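Local coordinates for protein putative arylalkylamine N-Acetyltransferase 7 (Aedes aegypti, PDB 4FD7) that probably transfers an acetyl group from acetyl-CoA to an amine, as a member of the GNAT family of N-acetyltransferases, at residues G100-D105 with T166-A171; L148-L153 with S184-T189. One frame throughout, in Å; residues are numbered along the deposited sequence.

Contact 1: residues G100-D105 with T166-A171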
loop_
_atom_site.group_PDB
_atom_site.type_symbol
_atom_site.label_atom_id
_atom_site.label_comp_id
_atom_site.label_asym_id
_atom_site.label_seq_id
_atom_site.Cartn_x
_atom_site.Cartn_y
_atom_site.Cartn_z
ATOM N N GLY A 100 9.707 0.225 -7.352
ATOM C CA GLY A 100 8.720 -0.033 -6.327
ATOM C C GLY A 100 7.321 0.012 -6.908
ATOM O O GLY A 100 7.115 0.512 -8.010
ATOM N N VAL A 101 6.353 -0.527 -6.175
ATOM C CA VAL A 101 4.965 -0.483 -6.609
ATOM C C VAL A 101 4.044 -0.374 -5.389
ATOM O O VAL A 101 4.394 -0.812 -4.300
ATOM C CB VAL A 101 4.609 -1.660 -7.589
ATOM C CG1 VAL A 101 5.111 -2.978 -7.079
ATOM C CG2 VAL A 101 3.119 -1.743 -7.883
ATOM N N ASN A 102 2.899 0.286 -5.560
ATOM C CA ASN A 102 1.920 0.457 -4.490
ATOM C C ASN A 102 0.595 0.129 -5.148
ATOM O O ASN A 102 0.157 0.842 -6.051
ATOM C CB ASN A 102 1.907 1.914 -4.009
ATOM C CG ASN A 102 1.471 2.079 -2.542
ATOM O OD1 ASN A 102 1.562 3.177 -1.991
ATOM N ND2 ASN A 102 0.985 1.011 -1.919
ATOM N N ILE A 103 -0.019 -0.977 -4.736
ATOM C CA ILE A 103 -1.319 -1.355 -5.282
ATOM C C ILE A 103 -2.407 -0.609 -4.522
ATOM O O ILE A 103 -2.538 -0.760 -3.309
ATOM C CB ILE A 103 -1.551 -2.882 -5.216
ATOM C CG1 ILE A 103 -0.401 -3.625 -5.906
ATOM C CG2 ILE A 103 -2.878 -3.256 -5.857
ATOM C CD1 ILE A 103 -0.340 -3.397 -7.416
ATOM N N LEU A 104 -3.174 0.211 -5.238
ATOM C CA LEU A 104 -4.112 1.113 -4.599
ATOM C C LEU A 104 -5.527 0.903 -5.136
ATOM O O LEU A 104 -5.716 0.479 -6.289
ATOM C CB LEU A 104 -3.715 2.583 -4.858
ATOM C CG LEU A 104 -2.304 3.127 -4.592
ATOM C CD1 LEU A 104 -2.268 4.613 -4.904
ATOM C CD2 LEU A 104 -1.862 2.906 -3.178
ATOM N N ASP A 105 -6.518 1.213 -4.310
ATOM C CA ASP A 105 -7.876 1.372 -4.837
ATOM C C ASP A 105 -8.640 2.393 -4.013
ATOM O O ASP A 105 -8.074 3.001 -3.115
ATOM C CB ASP A 105 -8.617 0.031 -4.945
ATOM C CG ASP A 105 -8.952 -0.579 -3.600
ATOM O OD1 ASP A 105 -8.593 -0.016 -2.543
ATOM O OD2 ASP A 105 -9.575 -1.661 -3.612
ATOM N N THR A 166 8.800 6.658 0.702
ATOM C CA THR A 166 8.306 7.990 0.988
ATOM C C THR A 166 7.812 8.666 -0.289
ATOM O O THR A 166 6.685 9.147 -0.344
ATOM C CB THR A 166 9.404 8.858 1.606
ATOM O OG1 THR A 166 9.839 8.273 2.840
ATOM C CG2 THR A 166 8.899 10.278 1.853
ATOM N N GLU A 167 8.659 8.723 -1.310
ATOM C CA GLU A 167 8.258 9.415 -2.538
ATOM C C GLU A 167 7.078 8.772 -3.283
ATOM O O GLU A 167 6.260 9.485 -3.905
ATOM C CB GLU A 167 9.467 9.636 -3.463
ATOM C CG GLU A 167 10.627 10.410 -2.825
ATOM C CD GLU A 167 10.209 11.712 -2.134
ATOM O OE1 GLU A 167 9.370 12.467 -2.665
ATOM O OE2 GLU A 167 10.733 12.001 -1.040
ATOM N N ILE A 168 6.967 7.444 -3.200
ATOM C CA ILE A 168 5.838 6.754 -3.820
ATOM C C ILE A 168 4.550 7.168 -3.091
ATOM O O ILE A 168 3.519 7.414 -3.727
ATOM C CB ILE A 168 6.008 5.211 -3.797
ATOM C CG1 ILE A 168 7.015 4.791 -4.857
ATOM C CG2 ILE A 168 4.695 4.507 -4.031
ATOM C CD1 ILE A 168 7.515 3.383 -4.690
ATOM N N LEU A 169 4.610 7.255 -1.762
ATOM C CA LEU A 169 3.461 7.775 -1.021
ATOM C C LEU A 169 3.189 9.238 -1.336
ATOM O O LEU A 169 2.043 9.676 -1.322
ATOM C CB LEU A 169 3.674 7.660 0.478
ATOM C CG LEU A 169 3.728 6.246 1.043
ATOM C CD1 LEU A 169 4.127 6.301 2.485
ATOM C CD2 LEU A 169 2.364 5.564 0.885
ATOM N N ARG A 170 4.243 10.018 -1.558
ATOM C CA ARG A 170 4.044 11.438 -1.768
ATOM C C ARG A 170 3.281 11.649 -3.063
ATOM O O ARG A 170 2.488 12.594 -3.186
ATOM C CB ARG A 170 5.377 12.220 -1.770
ATOM C CG ARG A 170 5.155 13.711 -1.527
ATOM C CD ARG A 170 6.413 14.529 -1.830
ATOM N NE ARG A 170 7.559 14.006 -1.093
ATOM C CZ ARG A 170 7.836 14.316 0.172
ATOM N NH1 ARG A 170 7.048 15.150 0.842
ATOM N NH2 ARG A 170 8.900 13.794 0.767
ATOM N N ALA A 171 3.499 10.753 -4.022
ATOM C CA ALA A 171 2.745 10.795 -5.289
ATOM C C ALA A 171 1.212 10.695 -5.171
ATOM O O ALA A 171 0.498 10.939 -6.146
ATOM C CB ALA A 171 3.264 9.737 -6.256
HETATM O O HOH W 1 1.261 5.680 -3.112
#
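I168 and L169, on the inner side of helix 164-170, pack against G100 and N102 of strand 98-108. This is the layered alpha/beta core of the GNAT fold, with the helix running over a face of the antiparallel sheet; the short axes approach to 9.2 Å at an angle of 40°. On the helix side turned from the strand, E167 joins R170 one turn on in a side-on salt bridge, NE to OE1 and NH2 to OE2, and OE1 also accepts from H16. Long charged chains suit this partly exposed position, while the next residue faces inward and is aliphatic. I168, branched at CB, sends its two arms to different places: CG2, anti to the backbone N, meets N102 CB at 3.8 Å, and CD1, the tip of the other arm, lies 4.0 Å from G100 CA; glycine suits that place because it has no CB where this methyl comes in. L169 reaches the strand by its tip, CD2 standing 3.8 Å from N102 OD1, with the two side chains crossing at about a right angle. A buried amide needs partners, and N102 has them: ND2 donates to G152 O on the adjoining strand, and OD1 accepts from R172, at the start of helix 172-179. Finally a water ties the two segments together, donating one hydrogen to N102 OD1 at 2.8 Å and the other to I168 O at 2.9 Å.

Contact 2: residues L148-L153 with S184-T189; sequences LNAMGL and SATCFT
L148 O is gripped twice by the neighbouring strand. S184 OG donates to it at 2.6 Å and A185 N at 3.0 Å, from opposite faces of the carbonyl plane. A serine suits this spot: its short hydroxyl adds a second bond beside the backbone one, and it also pairs with R172. One residue on, the N149 side chain leans across the strands. Its CB is 4.0 Å from A185 O, and CG, anti to the backbone N (chi1 -163°), comes slightly closer to that same oxygen. At the tip, OD1 stops 3.2 Å from A185 O, a meeting of two acceptors that cannot bond. OD1 instead accepts from A150 N at 2.7 Å, the donor standing above the amide plane, and from a water that in turn accepts from C187 N at 2.9 Å. A185 O has its own donor in T186 OG1, whose sister methyl CG2 sits over the centre of the F188 ring. With one backbone bridge, at L148 and S184, and then water and side chains between them, the two parallel strands diverge as in the splayed strand pair of GNAT enzymes, whose V-shaped opening receives acetyl-CoA.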
loop_
_atom_site.group_PDB
_atom_site.type_symbol
_atom_site.label_atom_id
_atom_site.label_comp_id
_atom_site.label_asym_id
_atom_site.label_seq_id
_atom_site.Cartn_x
_atom_site.Cartn_y
_atom_site.Cartn_z
ATOM N N LEU A 148 -8.531 7.209 -0.849
ATOM C CA LEU A 148 -7.553 6.371 -1.530
ATOM C C LEU A 148 -6.882 5.434 -0.526
ATOM O O LEU A 148 -6.229 5.889 0.399
ATOM C CB LEU A 148 -6.481 7.234 -2.197
ATOM C CG LEU A 148 -5.465 6.452 -3.029
ATOM C CD1 LEU A 148 -6.156 5.710 -4.162
ATOM C CD2 LEU A 148 -4.394 7.399 -3.570
ATOM N N ASN A 149 -7.057 4.133 -0.729
ATOM C CA ASN A 149 -6.519 3.102 0.146
ATOM C C ASN A 149 -5.500 2.276 -0.617
ATOM O O ASN A 149 -5.326 2.444 -1.839
ATOM C CB ASN A 149 -7.657 2.206 0.621
ATOM C CG ASN A 149 -7.293 1.356 1.836
ATOM O OD1 ASN A 149 -6.199 1.451 2.400
ATOM N ND2 ASN A 149 -8.229 0.520 2.244
ATOM N N ALA A 150 -4.856 1.354 0.092
ATOM C CA ALA A 150 -3.774 0.562 -0.479
ATOM C C ALA A 150 -3.760 -0.851 0.074
ATOM O O ALA A 150 -4.219 -1.098 1.189
ATOM C CB ALA A 150 -2.455 1.217 -0.191
ATOM N N MET A 151 -3.184 -1.768 -0.697
ATOM C CA MET A 151 -2.947 -3.131 -0.232
ATOM C C MET A 151 -1.508 -3.506 -0.552
ATOM O O MET A 151 -1.261 -4.423 -1.332
ATOM C CB MET A 151 -3.904 -4.116 -0.912
ATOM C CG MET A 151 -3.821 -5.556 -0.405
ATOM S SD MET A 151 -4.101 -5.716 1.357
ATOM C CE MET A 151 -2.541 -6.403 1.920
ATOM N N GLY A 152 -0.560 -2.763 0.011
ATOM C CA GLY A 152 0.844 -3.132 -0.081
ATOM C C GLY A 152 1.714 -2.189 -0.891
ATOM O O GLY A 152 1.361 -1.808 -2.020
ATOM N N LEU A 153 2.850 -1.815 -0.308
ATOM C CA LEU A 153 3.893 -1.072 -1.011
ATOM C C LEU A 153 5.161 -1.919 -0.981
ATOM O O LEU A 153 5.663 -2.259 0.097
ATOM C CB LEU A 153 4.147 0.295 -0.358
ATOM C CG LEU A 153 4.925 1.346 -1.180
ATOM C CD1 LEU A 153 4.776 2.739 -0.582
ATOM C CD2 LEU A 153 6.412 1.029 -1.325
ATOM N N SER A 184 -6.390 10.332 1.519
ATOM C CA SER A 184 -5.911 8.950 1.455
ATOM C C SER A 184 -5.763 8.456 2.886
ATOM O O SER A 184 -5.401 9.225 3.767
ATOM C CB SER A 184 -4.562 8.863 0.732
ATOM O OG SER A 184 -4.142 7.498 0.626
ATOM N N ALA A 185 -6.067 7.189 3.131
ATOM C CA ALA A 185 -5.775 6.573 4.431
ATOM C C ALA A 185 -5.351 5.143 4.194
ATOM O O ALA A 185 -5.761 4.518 3.233
ATOM C CB ALA A 185 -6.961 6.608 5.354
ATOM N N THR A 186 -4.523 4.623 5.080
ATOM C CA THR A 186 -3.946 3.311 4.838
ATOM C C THR A 186 -3.519 2.712 6.161
ATOM O O THR A 186 -3.242 3.447 7.117
ATOM C CB THR A 186 -2.774 3.427 3.812
ATOM O OG1 THR A 186 -3.322 3.584 2.496
ATOM C CG2 THR A 186 -1.856 2.205 3.820
ATOM N N CYS A 187 -3.537 1.387 6.249
ATOM C CA CYS A 187 -2.947 0.710 7.396
ATOM C C CYS A 187 -1.478 0.470 7.098
ATOM O O CYS A 187 -1.146 -0.309 6.210
ATOM C CB CYS A 187 -3.641 -0.631 7.669
ATOM S SG CYS A 187 -2.875 -1.510 9.049
ATOM N N PHE A 188 -0.607 1.183 7.808
ATOM C CA PHE A 188 0.831 0.990 7.717
ATOM C C PHE A 188 1.265 0.037 8.823
ATOM O O PHE A 188 1.025 0.270 10.015
ATOM C CB PHE A 188 1.555 2.326 7.790
ATOM C CG PHE A 188 1.184 3.268 6.679
ATOM C CD1 PHE A 188 0.187 4.231 6.850
ATOM C CD2 PHE A 188 1.825 3.188 5.459
ATOM C CE1 PHE A 188 -0.144 5.094 5.814
ATOM C CE2 PHE A 188 1.492 4.052 4.416
ATOM C CZ PHE A 188 0.512 5.003 4.599
ATOM N N THR A 189 1.897 -1.055 8.406
ATOM C CA THR A 189 2.002 -2.226 9.256
ATOM C C THR A 189 3.343 -2.355 9.954
ATOM O O THR A 189 3.461 -3.063 10.953
ATOM C CB THR A 189 1.760 -3.479 8.438
ATOM O OG1 THR A 189 2.739 -3.543 7.391
ATOM C CG2 THR A 189 0.358 -3.452 7.835
HETATM O O HOH W 2 -5.028 -0.171 4.257
#

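The centres of the two contacts lie about 9 Å apart, and their segments alternate along the chain: 100-105, 148-153, 166-171, 184-189. Strands 98-108 and 146-155 are antiparallel neighbours in the five-stranded sheet, joined where D105 O meets N149 N at 2.8 Å. From strand 146-155 the chain passes through helix 164-170, the helix of contact 1, and then helix 172-179 to reach strand 183-188, the edge of the three-stranded sheet. Contact 1 therefore seats the crossover helix on the larger sheet, and contact 2 joins the two sheets. R172, outside all four segments, has bonding partners in both contacts, T186 among them. Together they fix part of the GNAT core, which probably holds the cofactor.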